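PDB 2ODF: hypothetical protein Atu2144, which is of unknown function but belongs to the N-formylglutamate amidohydrolase family, related to zinc exopeptidases, and so probably hydrolyses an amide bond in a small acylated substrate. Local coordinates for residues R6-A11 and T37-Y42; R84-C89 and F120-A125. All blocks are in the same frame, centred on the assembly; numbering follows the deposited sequence.

Contact 1. Residues R6-A11 and T37-Y42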
loop_
_atom_site.group_PDB
_atom_site.type_symbol
_atom_site.label_atom_id
_atom_site.label_comp_id
_atom_site.label_asym_id
_atom_site.label_seq_id
_atom_site.Cartn_x
_atom_site.Cartn_y
_atom_site.Cartn_z
ATOM N N ARG A 6 -14.348 6.593 -10.171
ATOM C CA ARG A 6 -13.102 6.309 -9.386
ATOM C C ARG A 6 -13.421 6.265 -7.884
ATOM O O ARG A 6 -14.559 5.959 -7.476
ATOM C CB ARG A 6 -12.025 7.365 -9.687
ATOM C CG ARG A 6 -10.544 6.877 -9.517
ATOM C CD ARG A 6 -9.574 8.040 -9.262
ATOM N NE ARG A 6 -10.029 8.873 -8.136
ATOM C CZ ARG A 6 -9.656 10.137 -7.907
ATOM N NH1 ARG A 6 -8.800 10.780 -8.705
ATOM N NH2 ARG A 6 -10.156 10.771 -6.868
ATOM N N PHE A 7 -12.417 6.567 -7.064
ATOM C CA PHE A 7 -12.527 6.420 -5.636
ATOM C C PHE A 7 -13.339 7.548 -5.017
ATOM O O PHE A 7 -14.208 7.293 -4.177
ATOM C CB PHE A 7 -11.132 6.357 -5.014
ATOM C CG PHE A 7 -11.131 5.756 -3.662
ATOM C CD1 PHE A 7 -11.321 6.539 -2.547
ATOM C CD2 PHE A 7 -11.019 4.381 -3.498
ATOM C CE1 PHE A 7 -11.338 5.970 -1.282
ATOM C CE2 PHE A 7 -11.064 3.814 -2.250
ATOM C CZ PHE A 7 -11.203 4.603 -1.138
ATOM N N PHE A 8 -13.032 8.779 -5.426
ATOM C CA PHE A 8 -13.656 9.994 -4.893
ATOM C C PHE A 8 -14.485 10.715 -5.951
ATOM O O PHE A 8 -14.104 10.778 -7.124
ATOM C CB PHE A 8 -12.596 11.005 -4.372
ATOM C CG PHE A 8 -11.701 10.466 -3.274
ATOM C CD1 PHE A 8 -12.214 10.201 -2.012
ATOM C CD2 PHE A 8 -10.348 10.257 -3.493
ATOM C CE1 PHE A 8 -11.409 9.712 -1.006
ATOM C CE2 PHE A 8 -9.544 9.765 -2.500
ATOM C CZ PHE A 8 -10.081 9.493 -1.248
ATOM N N THR A 9 -15.589 11.306 -5.523
ATOM C CA THR A 9 -16.292 12.278 -6.359
ATOM C C THR A 9 -15.455 13.560 -6.415
ATOM O O THR A 9 -14.600 13.794 -5.549
ATOM C CB THR A 9 -17.694 12.605 -5.799
ATOM O OG1 THR A 9 -17.567 13.243 -4.529
ATOM C CG2 THR A 9 -18.546 11.329 -5.656
ATOM N N GLU A 10 -15.698 14.394 -7.420
ATOM C CA GLU A 10 -15.086 15.734 -7.460
ATOM C C GLU A 10 -15.342 16.526 -6.183
ATOM O O GLU A 10 -14.404 17.031 -5.586
ATOM C CB GLU A 10 -15.566 16.554 -8.679
ATOM C CG GLU A 10 -14.592 16.578 -9.863
ATOM C CD GLU A 10 -14.972 17.633 -10.921
ATOM O OE1 GLU A 10 -14.882 18.858 -10.633
ATOM O OE2 GLU A 10 -15.377 17.230 -12.035
ATOM N N ALA A 11 -16.607 16.620 -5.761
ATOM C CA ALA A 11 -16.976 17.409 -4.593
ATOM C C ALA A 11 -16.326 16.919 -3.285
ATOM O O ALA A 11 -16.139 17.700 -2.355
ATOM C CB ALA A 11 -18.486 17.444 -4.428
ATOM N N THR A 37 -16.068 11.169 7.524
ATOM C CA THR A 37 -16.611 11.128 6.177
ATOM C C THR A 37 -16.375 9.761 5.485
ATOM O O THR A 37 -15.276 9.219 5.498
ATOM C CB THR A 37 -16.053 12.233 5.298
ATOM O OG1 THR A 37 -16.201 13.504 5.970
ATOM C CG2 THR A 37 -16.805 12.263 3.966
ATOM N N ILE A 38 -17.447 9.215 4.932
ATOM C CA ILE A 38 -17.399 7.981 4.145
ATOM C C ILE A 38 -17.497 8.422 2.687
ATOM O O ILE A 38 -18.453 9.126 2.318
ATOM C CB ILE A 38 -18.589 7.020 4.453
ATOM C CG1 ILE A 38 -18.763 6.746 5.958
ATOM C CG2 ILE A 38 -18.419 5.696 3.675
ATOM C CD1 ILE A 38 -17.532 6.222 6.669
ATOM N N PRO A 39 -16.529 8.010 1.842
ATOM C CA PRO A 39 -16.647 8.325 0.427
ATOM C C PRO A 39 -17.976 7.811 -0.121
ATOM O O PRO A 39 -18.451 6.770 0.319
ATOM C CB PRO A 39 -15.477 7.573 -0.212
ATOM C CG PRO A 39 -14.513 7.377 0.869
ATOM C CD PRO A 39 -15.305 7.232 2.126
ATOM N N GLN A 40 -18.559 8.577 -1.032
ATOM C CA GLN A 40 -19.882 8.313 -1.591
ATOM C C GLN A 40 -19.967 6.870 -2.081
ATOM O O GLN A 40 -20.949 6.191 -1.831
ATOM C CB GLN A 40 -20.177 9.301 -2.734
ATOM C CG GLN A 40 -21.671 9.373 -3.112
ATOM C CD GLN A 40 -21.914 10.035 -4.475
ATOM O OE1 GLN A 40 -22.410 11.163 -4.536
ATOM N NE2 GLN A 40 -21.579 9.333 -5.565
ATOM N N LYS A 41 -18.920 6.377 -2.730
ATOM C CA LYS A 41 -18.974 5.036 -3.304
ATOM C C LYS A 41 -19.343 3.945 -2.276
ATOM O O LYS A 41 -19.887 2.909 -2.645
ATOM C CB LYS A 41 -17.661 4.705 -4.042
ATOM C CG LYS A 41 -16.461 4.493 -3.185
ATOM C CD LYS A 41 -15.242 3.922 -4.001
ATOM C CE LYS A 41 -15.193 2.382 -4.051
ATOM N NZ LYS A 41 -13.773 1.806 -4.203
ATOM N N TYR A 42 -19.069 4.182 -0.994
ATOM C CA TYR A 42 -19.294 3.169 0.036
ATOM C C TYR A 42 -20.659 3.217 0.671
ATOM O O TYR A 42 -21.016 2.317 1.401
ATOM C CB TYR A 42 -18.195 3.232 1.121
ATOM C CG TYR A 42 -16.866 2.851 0.551
ATOM C CD1 TYR A 42 -16.566 1.525 0.263
ATOM C CD2 TYR A 42 -15.953 3.814 0.216
ATOM C CE1 TYR A 42 -15.359 1.168 -0.295
ATOM C CE2 TYR A 42 -14.752 3.487 -0.352
ATOM C CZ TYR A 42 -14.452 2.154 -0.614
ATOM O OH TYR A 42 -13.252 1.838 -1.216
HETATM O O HOH W 1 -16.746 8.088 -3.625
#

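Contact 2. Residues R84-C89 and F120-A125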
loop_
_atom_site.group_PDB
_atom_site.type_symbol
_atom_site.label_atom_id
_atom_site.label_comp_id
_atom_site.label_asym_id
_atom_site.label_seq_id
_atom_site.Cartn_x
_atom_site.Cartn_y
_atom_site.Cartn_z
ATOM N N ARG A 84 -11.610 6.315 9.295
ATOM C CA ARG A 84 -10.796 5.160 9.674
ATOM C C ARG A 84 -11.537 3.831 9.410
ATOM O O ARG A 84 -10.920 2.755 9.457
ATOM C CB ARG A 84 -10.429 5.227 11.164
ATOM C CG ARG A 84 -11.658 5.121 12.131
ATOM C CD ARG A 84 -11.260 5.156 13.589
ATOM N NE ARG A 84 -10.365 4.057 13.927
ATOM C CZ ARG A 84 -9.909 3.779 15.140
ATOM N NH1 ARG A 84 -10.228 4.540 16.172
ATOM N NH2 ARG A 84 -9.097 2.751 15.310
ATOM N N LEU A 85 -12.859 3.897 9.241
ATOM C CA LEU A 85 -13.625 2.687 8.878
ATOM C C LEU A 85 -13.280 2.171 7.493
ATOM O O LEU A 85 -13.338 0.952 7.270
ATOM C CB LEU A 85 -15.122 2.915 8.970
ATOM C CG LEU A 85 -15.713 3.074 10.369
ATOM C CD1 LEU A 85 -17.120 3.598 10.213
ATOM C CD2 LEU A 85 -15.690 1.804 11.122
ATOM N N VAL A 86 -12.920 3.071 6.576
ATOM C CA VAL A 86 -12.522 2.691 5.239
ATOM C C VAL A 86 -11.051 2.235 5.233
ATOM O O VAL A 86 -10.713 1.161 4.732
ATOM C CB VAL A 86 -12.774 3.817 4.207
ATOM C CG1 VAL A 86 -12.390 3.334 2.790
ATOM C CG2 VAL A 86 -14.261 4.206 4.221
ATOM N N TYR A 87 -10.185 3.036 5.840
ATOM C CA TYR A 87 -8.791 2.640 6.039
ATOM C C TYR A 87 -8.278 3.372 7.276
ATOM O O TYR A 87 -8.302 4.619 7.317
ATOM C CB TYR A 87 -7.882 2.929 4.810
ATOM C CG TYR A 87 -6.553 2.221 4.967
ATOM C CD1 TYR A 87 -5.659 2.607 5.965
ATOM C CD2 TYR A 87 -6.218 1.114 4.194
ATOM C CE1 TYR A 87 -4.473 1.920 6.176
ATOM C CE2 TYR A 87 -5.019 0.437 4.397
ATOM C CZ TYR A 87 -4.155 0.841 5.415
ATOM O OH TYR A 87 -2.960 0.177 5.685
ATOM N N ASP A 88 -7.821 2.611 8.269
ATOM C CA ASP A 88 -7.227 3.187 9.476
ATOM C C ASP A 88 -5.772 3.509 9.178
ATOM O O ASP A 88 -4.918 2.629 9.167
ATOM C CB ASP A 88 -7.342 2.231 10.674
ATOM C CG ASP A 88 -6.926 2.890 11.987
ATOM O OD1 ASP A 88 -6.157 3.883 11.943
ATOM O OD2 ASP A 88 -7.380 2.424 13.050
ATOM N N CYS A 89 -5.501 4.782 8.911
ATOM C CA CYS A 89 -4.163 5.189 8.481
ATOM C C CYS A 89 -3.095 5.015 9.561
ATOM O O CYS A 89 -1.907 5.139 9.271
ATOM C CB CYS A 89 -4.191 6.602 7.957
ATOM S SG CYS A 89 -4.917 6.706 6.345
ATOM N N PHE A 120 -6.426 -3.051 -2.386
ATOM C CA PHE A 120 -5.486 -2.228 -3.106
ATOM C C PHE A 120 -6.076 -0.807 -3.261
ATOM O O PHE A 120 -5.383 0.150 -3.032
ATOM C CB PHE A 120 -5.080 -2.804 -4.471
ATOM C CG PHE A 120 -4.149 -1.916 -5.187
ATOM C CD1 PHE A 120 -2.818 -1.870 -4.833
ATOM C CD2 PHE A 120 -4.621 -0.985 -6.074
ATOM C CE1 PHE A 120 -1.966 -0.994 -5.449
ATOM C CE2 PHE A 120 -3.781 -0.105 -6.668
ATOM C CZ PHE A 120 -2.449 -0.103 -6.346
ATOM N N ALA A 121 -7.340 -0.712 -3.662
ATOM C CA ALA A 121 -8.004 0.564 -3.896
ATOM C C ALA A 121 -7.881 1.480 -2.674
ATOM O O ALA A 121 -7.451 2.643 -2.789
ATOM C CB ALA A 121 -9.496 0.336 -4.273
ATOM N N ARG A 122 -8.207 0.940 -1.497
ATOM C CA ARG A 122 -8.163 1.730 -0.259
ATOM C C ARG A 122 -6.748 2.077 0.140
ATOM O O ARG A 122 -6.477 3.173 0.565
ATOM C CB ARG A 122 -8.828 0.956 0.862
ATOM C CG ARG A 122 -10.285 0.674 0.580
ATOM C CD ARG A 122 -10.884 0.011 1.750
ATOM N NE ARG A 122 -12.255 -0.429 1.530
ATOM C CZ ARG A 122 -13.093 -0.774 2.503
ATOM N NH1 ARG A 122 -12.726 -0.668 3.779
ATOM N NH2 ARG A 122 -14.309 -1.222 2.200
ATOM N N THR A 123 -5.841 1.114 0.017
ATOM C CA THR A 123 -4.444 1.335 0.340
ATOM C C THR A 123 -3.821 2.446 -0.516
ATOM O O THR A 123 -3.079 3.304 -0.019
ATOM C CB THR A 123 -3.630 0.014 0.186
ATOM O OG1 THR A 123 -4.176 -1.022 1.030
ATOM C CG2 THR A 123 -2.201 0.232 0.530
ATOM N N SER A 124 -4.160 2.447 -1.797
ATOM C CA SER A 124 -3.617 3.396 -2.763
ATOM C C SER A 124 -4.157 4.802 -2.624
ATOM O O SER A 124 -3.446 5.750 -2.907
ATOM C CB SER A 124 -3.939 2.947 -4.194
ATOM O OG SER A 124 -3.445 3.896 -5.112
ATOM N N ALA A 125 -5.424 4.901 -2.264
ATOM C CA ALA A 125 -6.182 6.157 -2.288
ATOM C C ALA A 125 -6.120 6.900 -0.960
ATOM O O ALA A 125 -6.122 8.134 -0.953
ATOM C CB ALA A 125 -7.621 5.890 -2.646
#

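Contact 1. Residues R6-A11 and T37-Y42
Phe7 and Tyr42 meet as an offset edge-to-face pair, the edge of the tyrosine ring turned toward the face of the phenylalanine, with centroids 5.7 Å apart and planes at 62°. CZ of Phe7 lies at that tyrosine edge, 3.8 Å from Tyr42 CE2, and CB of Pro39 lies near the same ring plane. Lys41 CG lies over one face of Tyr42, toward the rim; CD of Lys41 sits above a face of Phe7, also shifted toward the rim. The Phe8 ring has Phe7 CD1 over its centre and Arg6 NH2 at its edge. With CG anti to the backbone N (chi1 -160°), Phe7 swings its ring to the 37-42 turn.

There the flat apolar ring takes Pro39 CG 4.1 Å from Phe7 CE1, and the Tyr42 hydroxyl OH 3.1 Å from Phe7 CE2. Proline suits its place as a compact apolar ring that fits against both Phe7 and Phe8. Lys41 bends at chi3 (-90°), and Lys41 NZ donates to Tyr42 OH over 3.0 Å. Glu118 hydrogen-bonds the same hydroxyl and forms a long, weak ion pair with NZ. One water bridges the two backbones, donating to Phe7 O at 2.7 Å and accepting from Lys41 N at 2.9 Å. At the exposed rim, Thr9 and Gln40 combine apolar contact with polar groups: Thr9 CG2 lies 3.6 Å from Gln40 NE2, the side chains crossing at about a right angle.

The contact joins the N-terminal arm before strand 16-19 to the short 3-10 turn between strand 27-31 and helix 49-52. Helix 116-143 packs against it, Phe7 on Ala125 and Leu126, Tyr42 on Arg122, while Phe82, from the loop after strand 77-80, meets Phe8 and Pro39.

Contact 2. Residues R84-C89 and F120-A125
Arg122, Tyr87 and Val86 bury the most surface here, and the arginine links a loop to the side of helix 116-143. With chi2 at -176° and chi3 at -174° its chain runs out extended as far as NE, away from the helix backbone. NH1 of Arg122 donates to Val86 O over 2.9 Å, in the carbonyl plane and on a lone pair, although the N-H...O angle of 147° is bent and the oxygen is tilted from the guanidinium plane. Val86 CG1 covers one face of that group and lies 3.8 Å from Arg122 CD; a branched aliphatic side chain can thus flank the charge and pack on its methylenes.

Tyr87 touches the helix through two ring atoms. Its CD2 lies 4.2 Å from Arg122 CB, and CE2 is 3.8 Å from Thr123 OG1, a hydroxyl bonded to Arg119 O within the helix. The far end of the tyrosine is taken up by Arg91 O.

All five touching residues are buried. A buried charge would be costly without compensation, and Glu118 OE2 provides it as a salt bridge to NE, while Asn111 OD1 shares NH1 with the Val86 carbonyl. This network probably keeps the guanidinium charged while fixing its orientation against the loop.

Overall arrangement
Helix 116-143 is common to both contacts, whose centres are 12 Å apart: it provides one partner of contact 2 and packs against contact 1 through Phe7 and Tyr42. Contact 1 is partly buried and joins two loops near the surface; contact 2 is wholly buried and sets a loop directly against the helix. Their chemistry follows: rings, a proline and a bridging water in the first, a charged side chain bonded to a backbone carbonyl in the second. They also touch, Tyr42 CE1 lying 3.6 Å from Arg122 NH2. Glu118 serves both, hydrogen-bonded to Tyr42 OH and salt-bridged to Arg122 NE. The helix segment 120-125 further reaches the second subunit, where Ser124 bonds to Asp132 of that chain.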